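Local coordinates for CBS domain containing membrane protein (Sphaerobacter thermophilus, PDB 4ESY) that is of unknown function but ends in a pair of CBS domains, modules that commonly sense adenine nucleotides and regulate the protein carrying them, at residues R21-S26 and G149-R154; K42-H47 and G63-S68; G59-I64 and R138-Q143; F77-A82 and P93-L98; V116-E121 and G125-Q130. One frame throughout, in Å; residues are numbered along the deposited sequence. Where two conformers were deposited one is given.

Contact 1 of 5, residues R21-S26 and G149-R154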
# COMPACT_ATOMS: atom_id res chain seq x y z
N ARG B 21 -3.04 -18.73 -6.76
CA ARG B 21 -4.13 -18.34 -7.66
C ARG B 21 -5.43 -18.01 -6.89
O ARG B 21 -6.25 -17.25 -7.38
CB ARG B 21 -4.36 -19.38 -8.78
CG ARG B 21 -5.58 -20.27 -8.58
CD ARG B 21 -5.53 -21.52 -9.46
NE ARG B 21 -5.03 -22.66 -8.70
CZ ARG B 21 -4.03 -23.44 -9.09
NH1 ARG B 21 -3.44 -23.23 -10.27
NH2 ARG B 21 -3.64 -24.45 -8.32
N ASP B 22 -5.56 -18.53 -5.67
CA ASP B 22 -6.73 -18.25 -4.83
C ASP B 22 -6.73 -16.82 -4.25
O ASP B 22 -7.77 -16.32 -3.87
CB ASP B 22 -6.85 -19.26 -3.68
CG ASP B 22 -7.45 -20.58 -4.12
OD1 ASP B 22 -7.87 -20.72 -5.29
OD2 ASP B 22 -7.52 -21.49 -3.27
N ILE B 23 -5.58 -16.18 -4.18
CA ILE B 23 -5.53 -14.83 -3.65
C ILE B 23 -5.48 -13.76 -4.73
O ILE B 23 -5.57 -12.57 -4.41
CB ILE B 23 -4.40 -14.61 -2.61
CG1 ILE B 23 -3.02 -14.51 -3.26
CG2 ILE B 23 -4.41 -15.74 -1.57
CD1 ILE B 23 -1.90 -14.15 -2.24
N LEU B 24 -5.37 -14.18 -5.99
CA LEU B 24 -5.41 -13.23 -7.10
C LEU B 24 -6.86 -12.96 -7.45
O LEU B 24 -7.40 -13.56 -8.38
CB LEU B 24 -4.69 -13.79 -8.32
CG LEU B 24 -3.20 -13.98 -8.07
CD1 LEU B 24 -2.51 -14.60 -9.29
CD2 LEU B 24 -2.55 -12.64 -7.69
N THR B 25 -7.50 -12.06 -6.72
CA THR B 25 -8.95 -11.88 -6.82
C THR B 25 -9.30 -10.62 -7.59
O THR B 25 -10.47 -10.26 -7.76
CB THR B 25 -9.59 -11.79 -5.43
OG1 THR B 25 -9.02 -10.67 -4.74
CG2 THR B 25 -9.34 -13.09 -4.62
N SER B 26 -8.27 -9.94 -8.07
CA SER B 26 -8.50 -8.78 -8.90
C SER B 26 -7.97 -9.07 -10.30
O SER B 26 -7.09 -9.92 -10.46
CB SER B 26 -7.84 -7.54 -8.27
OG SER B 26 -6.59 -7.87 -7.67
N GLY B 149 -0.81 -11.66 -12.22
CA GLY B 149 -1.00 -10.87 -11.03
C GLY B 149 0.29 -10.35 -10.45
O GLY B 149 1.37 -10.71 -10.94
N ILE B 150 0.18 -9.50 -9.43
CA ILE B 150 1.32 -9.10 -8.61
C ILE B 150 0.89 -9.27 -7.16
O ILE B 150 -0.17 -8.79 -6.77
CB ILE B 150 1.77 -7.64 -8.83
CG1 ILE B 150 2.48 -7.46 -10.16
CG2 ILE B 150 2.77 -7.22 -7.73
CD1 ILE B 150 2.76 -5.98 -10.52
N VAL B 151 1.68 -9.99 -6.39
CA VAL B 151 1.34 -10.21 -4.99
C VAL B 151 2.22 -9.26 -4.18
O VAL B 151 3.43 -9.18 -4.39
CB VAL B 151 1.58 -11.67 -4.58
CG1 VAL B 151 1.56 -11.83 -3.03
CG2 VAL B 151 0.56 -12.58 -5.26
N THR B 152 1.59 -8.48 -3.31
CA THR B 152 2.35 -7.54 -2.49
C THR B 152 2.45 -8.02 -1.04
O THR B 152 1.73 -8.91 -0.61
CB THR B 152 1.68 -6.16 -2.47
OG1 THR B 152 0.38 -6.31 -1.87
CG2 THR B 152 1.50 -5.64 -3.89
N ARG B 153 3.32 -7.37 -0.29
CA ARG B 153 3.46 -7.63 1.14
C ARG B 153 2.11 -7.33 1.83
O ARG B 153 1.68 -8.11 2.64
CB ARG B 153 4.62 -6.81 1.71
CG ARG B 153 5.00 -7.14 3.13
CD ARG B 153 6.26 -6.37 3.55
NE ARG B 153 7.47 -6.89 2.90
CZ ARG B 153 8.34 -7.73 3.47
NH1 ARG B 153 8.13 -8.14 4.73
NH2 ARG B 153 9.42 -8.14 2.82
N ARG B 154 1.44 -6.24 1.45
CA ARG B 154 0.12 -5.95 2.02
C ARG B 154 -0.90 -7.08 1.83
O ARG B 154 -1.64 -7.40 2.77
CB ARG B 154 -0.47 -4.64 1.46
CG ARG B 154 -1.96 -4.50 1.83
CD ARG B 154 -2.63 -3.18 1.37
NE ARG B 154 -4.03 -3.10 1.81
CZ ARG B 154 -4.90 -2.18 1.36
NH1 ARG B 154 -4.50 -1.29 0.45
NH2 ARG B 154 -6.16 -2.17 1.80
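L24 and V151 meet methyl to methyl, and G149 supplies the floor that lets them do so. The leucine's CD2 lies 3.9 Å from V151 CG2, the two side chains crossing at about a right angle. The same L24 CD2 rests 4.1 Å from the CA of G149. A beta carbon at this glycine would run straight into that methyl, so the bare backbone is what allows the leucine to settle against the strand. L24 is the centre of an inverse gamma turn, and its CG stands opposite the carbonyl carbon (chi1 -65°), which swings the isobutyl group in toward the strand. I23 adds a looser touch, its CD1 being 4.2 Å from V151 CG2, so one valine methyl receives a group from each of two successive residues. The contact is purely apolar and brings together parts of the two CBS sequence ranges, a worked case of the N-terminal arm of a tandem pair packing on the second domain. Around it, V141 of strand 138-143 also packs on L24 and V151, I127 and M131 of helix 124-134 lie against V151, and L156 of helix 153-157 packs on both I23 and V151.

Contact 2 of 5, residues K42-H47 and G63-S68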
# COMPACT_ATOMS: atom_id res chain seq x y z
N LYS B 42 -2.25 7.40 -16.59
CA LYS B 42 -3.66 7.33 -16.92
C LYS B 42 -4.27 5.95 -16.65
O LYS B 42 -5.34 5.85 -16.05
CB LYS B 42 -3.90 7.72 -18.37
CG LYS B 42 -5.38 7.78 -18.70
CD LYS B 42 -5.65 8.25 -20.13
CE LYS B 42 -7.15 8.30 -20.41
NZ LYS B 42 -7.41 8.33 -21.87
N THR B 43 -3.60 4.90 -17.11
CA THR B 43 -4.01 3.52 -16.86
C THR B 43 -4.11 3.22 -15.38
O THR B 43 -5.13 2.71 -14.91
CB THR B 43 -3.02 2.54 -17.51
OG1 THR B 43 -2.97 2.81 -18.91
CG2 THR B 43 -3.45 1.10 -17.30
N MSE B 44 -3.08 3.58 -14.63
CA MSE B 44 -3.02 3.26 -13.18
C MSE B 44 -4.09 3.98 -12.39
O MSE B 44 -4.70 3.42 -11.47
CB MSE B 44 -1.65 3.64 -12.60
CG MSE B 44 -0.46 2.72 -13.00
SE MSE B 44 1.17 3.55 -12.20
CE MSE B 44 2.32 2.02 -12.32
N LEU B 45 -4.29 5.25 -12.72
CA LEU B 45 -5.34 6.03 -12.10
C LEU B 45 -6.76 5.56 -12.52
O LEU B 45 -7.65 5.53 -11.69
CB LEU B 45 -5.16 7.53 -12.37
CG LEU B 45 -3.98 8.23 -11.68
CD1 LEU B 45 -3.92 9.65 -12.19
CD2 LEU B 45 -4.16 8.22 -10.15
N GLU B 46 -6.96 5.22 -13.79
CA GLU B 46 -8.28 4.69 -14.21
C GLU B 46 -8.63 3.44 -13.41
O GLU B 46 -9.76 3.26 -13.00
CB GLU B 46 -8.32 4.30 -15.71
CG GLU B 46 -8.18 5.44 -16.71
CD GLU B 46 -9.47 5.79 -17.42
OE1 GLU B 46 -9.49 6.85 -18.09
OE2 GLU B 46 -10.46 5.01 -17.32
N HIS B 47 -7.64 2.58 -13.20
CA HIS B 47 -7.87 1.32 -12.51
C HIS B 47 -7.59 1.30 -11.00
O HIS B 47 -7.72 0.25 -10.35
CB HIS B 47 -7.10 0.20 -13.23
CG HIS B 47 -7.56 -0.00 -14.63
ND1 HIS B 47 -6.84 0.41 -15.73
CD2 HIS B 47 -8.70 -0.55 -15.13
CE1 HIS B 47 -7.51 0.12 -16.83
NE2 HIS B 47 -8.64 -0.46 -16.49
N GLY B 63 9.08 -6.46 -16.99
CA GLY B 63 9.43 -5.59 -15.89
C GLY B 63 8.22 -5.31 -15.03
O GLY B 63 7.14 -5.87 -15.27
N ILE B 64 8.43 -4.50 -14.01
CA ILE B 64 7.41 -4.03 -13.09
C ILE B 64 7.55 -2.51 -12.98
O ILE B 64 8.66 -1.99 -12.98
CB ILE B 64 7.67 -4.54 -11.71
CG1 ILE B 64 7.84 -6.05 -11.76
CG2 ILE B 64 6.52 -4.15 -10.75
CD1 ILE B 64 6.55 -6.74 -12.12
N ILE B 65 6.43 -1.81 -12.88
CA ILE B 65 6.54 -0.36 -12.73
C ILE B 65 5.55 0.06 -11.64
O ILE B 65 4.45 -0.52 -11.53
CB ILE B 65 6.24 0.35 -14.10
CG1 ILE B 65 6.53 1.87 -14.07
CG2 ILE B 65 4.82 0.08 -14.56
CD1 ILE B 65 6.36 2.55 -15.51
N THR B 66 5.97 1.02 -10.82
CA THR B 66 5.15 1.55 -9.73
C THR B 66 5.16 3.07 -9.78
O THR B 66 5.95 3.69 -10.54
CB THR B 66 5.77 1.24 -8.37
OG1 THR B 66 7.04 1.92 -8.29
CG2 THR B 66 5.96 -0.26 -8.16
N GLU B 67 4.30 3.68 -8.97
CA GLU B 67 4.23 5.14 -8.93
C GLU B 67 5.59 5.75 -8.61
O GLU B 67 5.96 6.75 -9.22
CB GLU B 67 3.19 5.62 -7.94
CG GLU B 67 1.78 5.08 -8.23
CD GLU B 67 0.85 5.18 -7.00
OE1 GLU B 67 1.34 5.16 -5.85
OE2 GLU B 67 -0.39 5.27 -7.19
N SER B 68 6.33 5.13 -7.69
CA SER B 68 7.58 5.70 -7.22
C SER B 68 8.62 5.68 -8.33
O SER B 68 9.53 6.52 -8.33
CB SER B 68 8.10 4.94 -5.98
OG SER B 68 8.25 3.56 -6.27
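M44, deposited as selenomethionine, reaches from helix 37-46 to I65 just beyond strand 61-64, the packing of a helix on the chain that leaves the strand in the first CBS domain. The second segment has the sequence glycine, two isoleucines, threonine, glutamate and serine, and with D69 next in line it matches the G-x-x-T-x-x-D pattern that in nucleotide-binding CBS domains commonly lies beside the ribose and phosphate; whether it does so here is not established. M44 and I65 each point their beta carbon toward the opposite segment. The M44 chain is drawn out beyond CG (chi2 176°, chi3 162°), so its terminal methyl arrives end-on at the backbone of I65. There CE lies 3.4 Å from I65 O and 3.9 Å from I65 CG2, a van der Waals fit in which the methyl meets both backbone and side chain. I65 carries that branch between its backbone N and carbonyl carbon, with CG1 opposite the N. The same CE is 3.9 Å from T66 CA, while the selenium passes E67 CG at 4.3 Å; the glutamate's carboxylate turns outward to a basic side chain of another protein chain. F77 also packs on M44, and L37 and V40 of the same helix back I65. H47 folds its ring back so that ND1 and its own backbone N approach T43 O from opposite faces of the carbonyl plane. T66 turns the other way from the helix, and its OG1 is hydrogen-bonded to S68 OG at 2.9 Å.

Contact 3 of 5, residues G59-I64 and R138-Q143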
# COMPACT_ATOMS: atom_id res chain seq x y z
N GLY B 59 3.09 -9.61 -25.10
CA GLY B 59 2.48 -9.93 -23.83
C GLY B 59 3.34 -10.66 -22.79
O GLY B 59 2.83 -11.02 -21.76
N HIS B 60 4.62 -10.86 -23.06
CA HIS B 60 5.50 -11.47 -22.08
C HIS B 60 5.99 -10.45 -21.04
O HIS B 60 6.28 -9.31 -21.39
CB HIS B 60 6.73 -12.05 -22.77
CG HIS B 60 6.40 -12.91 -23.93
ND1 HIS B 60 5.79 -14.14 -23.79
CD2 HIS B 60 6.58 -12.72 -25.26
CE1 HIS B 60 5.62 -14.68 -24.99
NE2 HIS B 60 6.07 -13.83 -25.90
N LEU B 61 6.12 -10.87 -19.79
CA LEU B 61 6.58 -9.97 -18.72
C LEU B 61 8.01 -9.49 -19.01
O LEU B 61 8.87 -10.28 -19.29
CB LEU B 61 6.62 -10.74 -17.40
CG LEU B 61 7.03 -9.97 -16.17
CD1 LEU B 61 5.97 -8.92 -15.86
CD2 LEU B 61 7.18 -10.93 -14.99
N VAL B 62 8.27 -8.19 -18.91
CA VAL B 62 9.62 -7.71 -19.05
C VAL B 62 10.03 -6.83 -17.84
O VAL B 62 11.20 -6.52 -17.68
CB VAL B 62 9.87 -6.89 -20.38
CG1 VAL B 62 9.83 -7.81 -21.61
CG2 VAL B 62 8.90 -5.68 -20.50
N GLY B 63 9.08 -6.46 -16.99
CA GLY B 63 9.43 -5.59 -15.89
C GLY B 63 8.22 -5.31 -15.03
O GLY B 63 7.14 -5.87 -15.27
N ILE B 64 8.43 -4.50 -14.01
CA ILE B 64 7.41 -4.03 -13.09
C ILE B 64 7.55 -2.51 -12.98
O ILE B 64 8.66 -1.99 -12.98
CB ILE B 64 7.67 -4.54 -11.71
CG1 ILE B 64 7.84 -6.05 -11.76
CG2 ILE B 64 6.52 -4.15 -10.75
CD1 ILE B 64 6.55 -6.74 -12.12
N ARG B 138 7.06 -6.93 -3.54
CA ARG B 138 6.16 -7.26 -4.63
C ARG B 138 6.72 -8.43 -5.41
O ARG B 138 7.90 -8.42 -5.71
CB ARG B 138 6.10 -6.11 -5.63
CG ARG B 138 4.98 -5.15 -5.42
CD ARG B 138 5.15 -3.96 -6.36
NE ARG B 138 6.19 -3.05 -5.90
CZ ARG B 138 5.96 -2.00 -5.12
NH1 ARG B 138 4.73 -1.74 -4.71
NH2 ARG B 138 6.97 -1.22 -4.75
N ILE B 139 5.88 -9.38 -5.79
CA ILE B 139 6.32 -10.48 -6.64
C ILE B 139 5.28 -10.75 -7.70
O ILE B 139 4.13 -11.05 -7.36
CB ILE B 139 6.50 -11.78 -5.81
CG1 ILE B 139 7.68 -11.61 -4.83
CG2 ILE B 139 6.72 -13.00 -6.75
CD1 ILE B 139 7.81 -12.73 -3.78
N PRO B 140 5.70 -10.71 -8.98
CA PRO B 140 4.83 -11.01 -10.12
C PRO B 140 4.47 -12.52 -10.20
O PRO B 140 5.28 -13.38 -9.88
CB PRO B 140 5.65 -10.53 -11.34
CG PRO B 140 7.07 -10.61 -10.91
CD PRO B 140 7.06 -10.35 -9.40
N VAL B 141 3.23 -12.80 -10.57
CA VAL B 141 2.77 -14.18 -10.77
C VAL B 141 2.62 -14.36 -12.27
O VAL B 141 2.01 -13.55 -12.95
CB VAL B 141 1.46 -14.47 -10.01
CG1 VAL B 141 1.11 -15.95 -10.09
CG2 VAL B 141 1.58 -14.04 -8.55
N VAL B 142 3.23 -15.43 -12.77
CA VAL B 142 3.28 -15.72 -14.18
C VAL B 142 2.77 -17.11 -14.42
O VAL B 142 3.12 -18.04 -13.69
CB VAL B 142 4.73 -15.62 -14.66
CG1 VAL B 142 4.86 -16.14 -16.08
CG2 VAL B 142 5.18 -14.19 -14.56
N GLN B 143 1.92 -17.25 -15.43
CA GLN B 143 1.32 -18.52 -15.84
C GLN B 143 1.55 -18.64 -17.35
O GLN B 143 0.92 -17.94 -18.15
CB GLN B 143 -0.18 -18.53 -15.48
CG GLN B 143 -0.96 -19.81 -15.89
CD GLN B 143 -2.46 -19.73 -15.60
OE1 GLN B 143 -2.95 -18.76 -15.00
NE2 GLN B 143 -3.20 -20.73 -16.04
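This is sheet-to-sheet packing across the interface of the two CBS domains: strand 61-64 of the first lies face-on over strand 138-143 of the second, the internal arrangement of a tandem CBS pair, or Bateman module. The short strand axes run nearly antiparallel, at 160°, and come within 9.0 Å, too far for backbone pairing, so side chains bridge the gap. L61 reaches P140 at its CB-CG edge and V142 at a methyl. The leucine CG stands opposite the backbone N (chi1 -178°), and L61 CD2 drops to 3.8 Å from V142 CG2. The same leucine methyl is 4.0 Å from P140 CB, and the leucine and proline side chains cross at about a right angle. A classic beta bulge, in which V62 and G63 both face V54, shifts the strand by a residue, and L61 and I64 consequently both point across the interface although three positions apart. The proline is thus shared. Its strand pairs with strand 146-152 along one edge and bonds to A118 along the other, and R138, two residues earlier, sends NH1 to S-hydroxycysteine at position 51. I64 comes over a face of the proline ring, with CD1 4.0 Å from P140 CB.

Contact 4 of 5, residues F77-A82 and P93-L98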
# COMPACT_ATOMS: atom_id res chain seq x y z
N PHE B 77 4.84 11.40 -9.51
CA PHE B 77 3.57 10.83 -9.98
C PHE B 77 2.36 11.71 -9.60
O PHE B 77 1.36 11.76 -10.32
CB PHE B 77 3.41 9.40 -9.46
CG PHE B 77 2.13 8.73 -9.91
CD1 PHE B 77 2.11 7.92 -11.04
CD2 PHE B 77 0.96 8.92 -9.21
CE1 PHE B 77 0.92 7.29 -11.46
CE2 PHE B 77 -0.25 8.29 -9.63
CZ PHE B 77 -0.25 7.49 -10.76
N TRP B 78 2.48 12.46 -8.51
CA TRP B 78 1.33 13.24 -8.02
C TRP B 78 0.86 14.28 -9.03
O TRP B 78 -0.29 14.70 -8.99
CB TRP B 78 1.65 13.93 -6.67
CG TRP B 78 0.45 13.98 -5.78
CD1 TRP B 78 -0.45 12.96 -5.57
CD2 TRP B 78 -0.04 15.11 -5.04
NE1 TRP B 78 -1.44 13.39 -4.70
CE2 TRP B 78 -1.21 14.70 -4.36
CE3 TRP B 78 0.41 16.43 -4.87
CZ2 TRP B 78 -1.95 15.57 -3.53
CZ3 TRP B 78 -0.31 17.29 -4.03
CH2 TRP B 78 -1.47 16.85 -3.37
N ILE B 79 1.76 14.69 -9.93
CA ILE B 79 1.39 15.64 -10.95
C ILE B 79 0.17 15.18 -11.78
O ILE B 79 -0.64 16.01 -12.24
CB ILE B 79 2.58 15.97 -11.86
CG1 ILE B 79 2.29 17.24 -12.60
CG2 ILE B 79 2.89 14.82 -12.88
CD1 ILE B 79 3.48 17.78 -13.27
N TYR B 80 0.02 13.87 -11.93
CA TYR B 80 -1.13 13.32 -12.68
C TYR B 80 -2.42 13.27 -11.85
O TYR B 80 -3.51 13.14 -12.40
CB TYR B 80 -0.79 11.93 -13.28
CG TYR B 80 0.35 12.00 -14.28
CD1 TYR B 80 0.13 12.48 -15.57
CD2 TYR B 80 1.63 11.59 -13.94
CE1 TYR B 80 1.16 12.58 -16.48
CE2 TYR B 80 2.68 11.68 -14.85
CZ TYR B 80 2.43 12.17 -16.11
OH TYR B 80 3.46 12.27 -17.01
N GLU B 81 -2.30 13.39 -10.53
CA GLU B 81 -3.50 13.41 -9.67
C GLU B 81 -3.93 14.80 -9.23
O GLU B 81 -5.11 15.05 -9.03
CB GLU B 81 -3.28 12.60 -8.38
CG GLU B 81 -2.93 11.15 -8.60
CD GLU B 81 -2.92 10.34 -7.28
OE1 GLU B 81 -1.83 10.05 -6.78
OE2 GLU B 81 -3.99 9.98 -6.76
N ALA B 82 -2.97 15.69 -9.04
CA ALA B 82 -3.26 16.95 -8.38
C ALA B 82 -2.40 18.06 -8.92
O ALA B 82 -1.72 18.71 -8.15
CB ALA B 82 -3.01 16.81 -6.86
N PRO B 93 5.23 27.15 -16.12
CA PRO B 93 6.10 26.58 -17.16
C PRO B 93 6.83 25.32 -16.68
O PRO B 93 7.11 24.43 -17.48
CB PRO B 93 7.11 27.70 -17.44
CG PRO B 93 6.45 28.94 -16.96
CD PRO B 93 5.60 28.54 -15.79
N GLU B 94 7.11 25.23 -15.38
CA GLU B 94 7.83 24.08 -14.85
C GLU B 94 6.94 22.85 -14.77
O GLU B 94 7.40 21.74 -15.01
CB GLU B 94 8.45 24.40 -13.49
CG GLU B 94 9.51 25.48 -13.55
CD GLU B 94 10.52 25.20 -14.66
OE1 GLU B 94 11.13 24.10 -14.66
OE2 GLU B 94 10.66 26.07 -15.55
N VAL B 95 5.68 23.03 -14.39
CA VAL B 95 4.71 21.93 -14.41
C VAL B 95 4.53 21.44 -15.84
O VAL B 95 4.45 20.25 -16.09
CB VAL B 95 3.31 22.36 -13.84
CG1 VAL B 95 2.27 21.23 -14.01
CG2 VAL B 95 3.42 22.83 -12.39
N GLU B 96 4.45 22.37 -16.78
CA GLU B 96 4.26 21.96 -18.16
C GLU B 96 5.44 21.15 -18.65
O GLU B 96 5.28 20.18 -19.39
CB GLU B 96 4.01 23.16 -19.07
CG GLU B 96 2.67 23.07 -19.80
CD GLU B 96 2.40 21.71 -20.49
OE1 GLU B 96 1.29 21.15 -20.29
OE2 GLU B 96 3.27 21.20 -21.24
N HIS B 97 6.63 21.53 -18.20
CA HIS B 97 7.84 20.80 -18.55
C HIS B 97 7.83 19.35 -18.01
O HIS B 97 8.31 18.40 -18.66
CB HIS B 97 9.06 21.56 -18.06
CG HIS B 97 10.35 20.85 -18.33
ND1 HIS B 97 10.80 20.62 -19.61
CD2 HIS B 97 11.24 20.27 -17.50
CE1 HIS B 97 11.94 19.95 -19.55
NE2 HIS B 97 12.22 19.71 -18.28
N LEU B 98 7.29 19.20 -16.80
CA LEU B 98 7.09 17.87 -16.25
C LEU B 98 6.15 17.03 -17.13
O LEU B 98 6.46 15.89 -17.45
CB LEU B 98 6.55 17.96 -14.82
CG LEU B 98 7.54 18.57 -13.83
CD1 LEU B 98 6.93 18.62 -12.43
CD2 LEU B 98 8.86 17.78 -13.85
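W78 O is gripped by two backbone N-H groups, from E81 N and from A82 N, each at 2.9 Å, and these bonds help to coil residues 77-82, from which I79 points toward helix 92-102. I79 sets CG1 opposite its backbone N (chi1 -162°) and continues extended, so that CD1 is the leading atom. It enters between V95 and L98, two residues that stand about one turn apart on the helix. The fit against L98 is tight: I79 CD1 lies 3.4 Å from L98 CB, closer than ordinary van der Waals contact, and 3.6 Å from the CD1 methyl at the end of L98. On the other flank, V95 offers CG1 at 3.7 Å from I79 CD1. One methyl is thereby wedged among three carbons of two helix residues. The two segments belong to the helical excursion between strand 61-64 and helix 107-110, which connects the first CBS domain of the pair to the second; the chain between them, with short helix 83-86, returns so that the two limbs pack together. Within the coiled limb the aromatic rings are also covered. A82 CB stands 3.6 Å above the plane of the W78 ring, over its centre, while I79 CG2 lies over one face of Y80, toward the rim. F77 faces back into the domain, its ring edge-to-face with F70 and in contact with M44. Another protein chain also reaches these segments, its basic side chains pairing as salt bridges with E81 OE1 and E94 OE1.

Contact 5 of 5, residues V116-E121 and G125-Q130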
# COMPACT_ATOMS: atom_id res chain seq x y z
N VAL B 116 12.45 -12.09 -8.37
CA VAL B 116 11.81 -13.39 -8.35
C VAL B 116 10.40 -13.36 -8.91
O VAL B 116 9.70 -12.34 -8.83
CB VAL B 116 11.81 -14.01 -6.93
CG1 VAL B 116 10.63 -13.51 -6.13
CG2 VAL B 116 11.81 -15.53 -7.01
N THR B 117 9.99 -14.46 -9.53
CA THR B 117 8.60 -14.57 -9.93
C THR B 117 7.95 -15.82 -9.31
O THR B 117 8.64 -16.76 -8.89
CB THR B 117 8.44 -14.61 -11.47
OG1 THR B 117 8.92 -15.86 -11.96
CG2 THR B 117 9.22 -13.48 -12.14
N ALA B 118 6.62 -15.84 -9.26
CA ALA B 118 5.90 -17.03 -8.81
C ALA B 118 4.98 -17.58 -9.90
O ALA B 118 4.68 -16.89 -10.89
CB ALA B 118 5.09 -16.69 -7.55
N ALA B 119 4.55 -18.83 -9.72
CA ALA B 119 3.52 -19.46 -10.56
C ALA B 119 2.23 -19.59 -9.74
O ALA B 119 2.29 -19.65 -8.52
CB ALA B 119 4.01 -20.84 -11.06
N PRO B 120 1.06 -19.56 -10.40
CA PRO B 120 -0.20 -19.55 -9.64
C PRO B 120 -0.48 -20.83 -8.80
O PRO B 120 -1.30 -20.83 -7.86
CB PRO B 120 -1.26 -19.37 -10.74
CG PRO B 120 -0.60 -19.84 -11.99
CD PRO B 120 0.83 -19.42 -11.85
N GLU B 121 0.21 -21.91 -9.14
CA GLU B 121 0.05 -23.13 -8.38
C GLU B 121 0.96 -23.19 -7.15
O GLU B 121 0.86 -24.12 -6.39
CB GLU B 121 0.28 -24.37 -9.27
CG GLU B 121 1.75 -24.60 -9.63
CD GLU B 121 2.22 -23.85 -10.89
OE1 GLU B 121 1.58 -22.86 -11.33
OE2 GLU B 121 3.27 -24.26 -11.45
N GLY B 125 2.57 -19.88 1.51
CA GLY B 125 3.74 -20.02 2.36
C GLY B 125 5.02 -19.80 1.58
O GLY B 125 5.93 -19.09 2.00
N SER B 126 5.08 -20.37 0.39
CA SER B 126 6.32 -20.33 -0.38
C SER B 126 6.60 -18.91 -0.93
O SER B 126 7.74 -18.45 -0.95
CB SER B 126 6.23 -21.35 -1.52
OG SER B 126 5.35 -20.87 -2.53
N ILE B 127 5.56 -18.19 -1.36
CA ILE B 127 5.76 -16.81 -1.78
C ILE B 127 6.08 -15.91 -0.56
O ILE B 127 6.94 -15.05 -0.62
CB ILE B 127 4.59 -16.30 -2.70
CG1 ILE B 127 4.93 -14.97 -3.34
CG2 ILE B 127 3.36 -16.06 -1.92
CD1 ILE B 127 4.13 -14.71 -4.66
N ALA B 128 5.41 -16.15 0.55
CA ALA B 128 5.74 -15.44 1.80
C ALA B 128 7.23 -15.63 2.14
O ALA B 128 7.93 -14.69 2.51
CB ALA B 128 4.88 -15.95 2.94
N ASP B 129 7.71 -16.86 1.97
CA ASP B 129 9.11 -17.14 2.20
C ASP B 129 10.01 -16.40 1.24
O ASP B 129 11.06 -15.91 1.64
CB ASP B 129 9.35 -18.65 2.11
CG ASP B 129 8.72 -19.39 3.27
OD1 ASP B 129 8.29 -18.70 4.24
OD2 ASP B 129 8.66 -20.65 3.23
N GLN B 130 9.59 -16.31 -0.02
CA GLN B 130 10.29 -15.54 -1.04
C GLN B 130 10.39 -14.07 -0.62
O GLN B 130 11.46 -13.47 -0.73
CB GLN B 130 9.57 -15.65 -2.40
CG GLN B 130 9.87 -16.94 -3.19
CD GLN B 130 9.14 -16.98 -4.53
OE1 GLN B 130 8.00 -16.53 -4.65
NE2 GLN B 130 9.80 -17.53 -5.55
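V116 to A118 run extended past the side of helix 124-134, with the CA of A118 coming 7.0 Å from the CA of I127 and V116 lying level with Q130. A118 and I127 make the plain apolar join: the alanine CB is 3.6 Å from I127 CD1, the isoleucine having sent CG1 opposite its backbone N (chi1 -169°) to bring that tip up. Further along, Q130 extends beyond CG and lays its amide across V116. In one of the two conformers of Q130, NE2 comes 3.2 Å from V116 CG2, a closeness that is doubtful. In that conformer the amide carbon is also near both valine methyls, with Q130 CD 4.1 Å from V116 CG1. Replacing this valine with an alanine would remove both methyls and is likely to open a gap beside the Q130 side chain, leaving its amide freer to turn. I139 of strand 138-143 packs on V116, I127 and Q130 alike. A118 makes backbone bonds to both P140 and V142, the pattern of a parallel pairing, so the extended segment, helix and strand together form the beta-alpha-beta unit characteristic of a CBS domain, here the second of the pair.

The five contacts are spread over a tandem CBS pair: contact 2 lies in the first domain and contact 5 in the second, about 22 Å apart between centres, and contacts 1 and 3 join the two. Contact 3 shares strand 61-64 with contact 2, and its strand 138-143 pairs with strand 146-152 of contact 1 and with residues 116-121 of contact 5. Contacts 1, 3 and 5 touch as one group, centres about 11 to 12 Å apart. Contact 4 stands apart, its centre about 37 Å from that of contact 5, touching contact 2 through F77 on M44 and E67 and L45 on Y80 and E81. Along the chain, contact 1 encloses all the others, so the N-terminal arm closes back on the second domain.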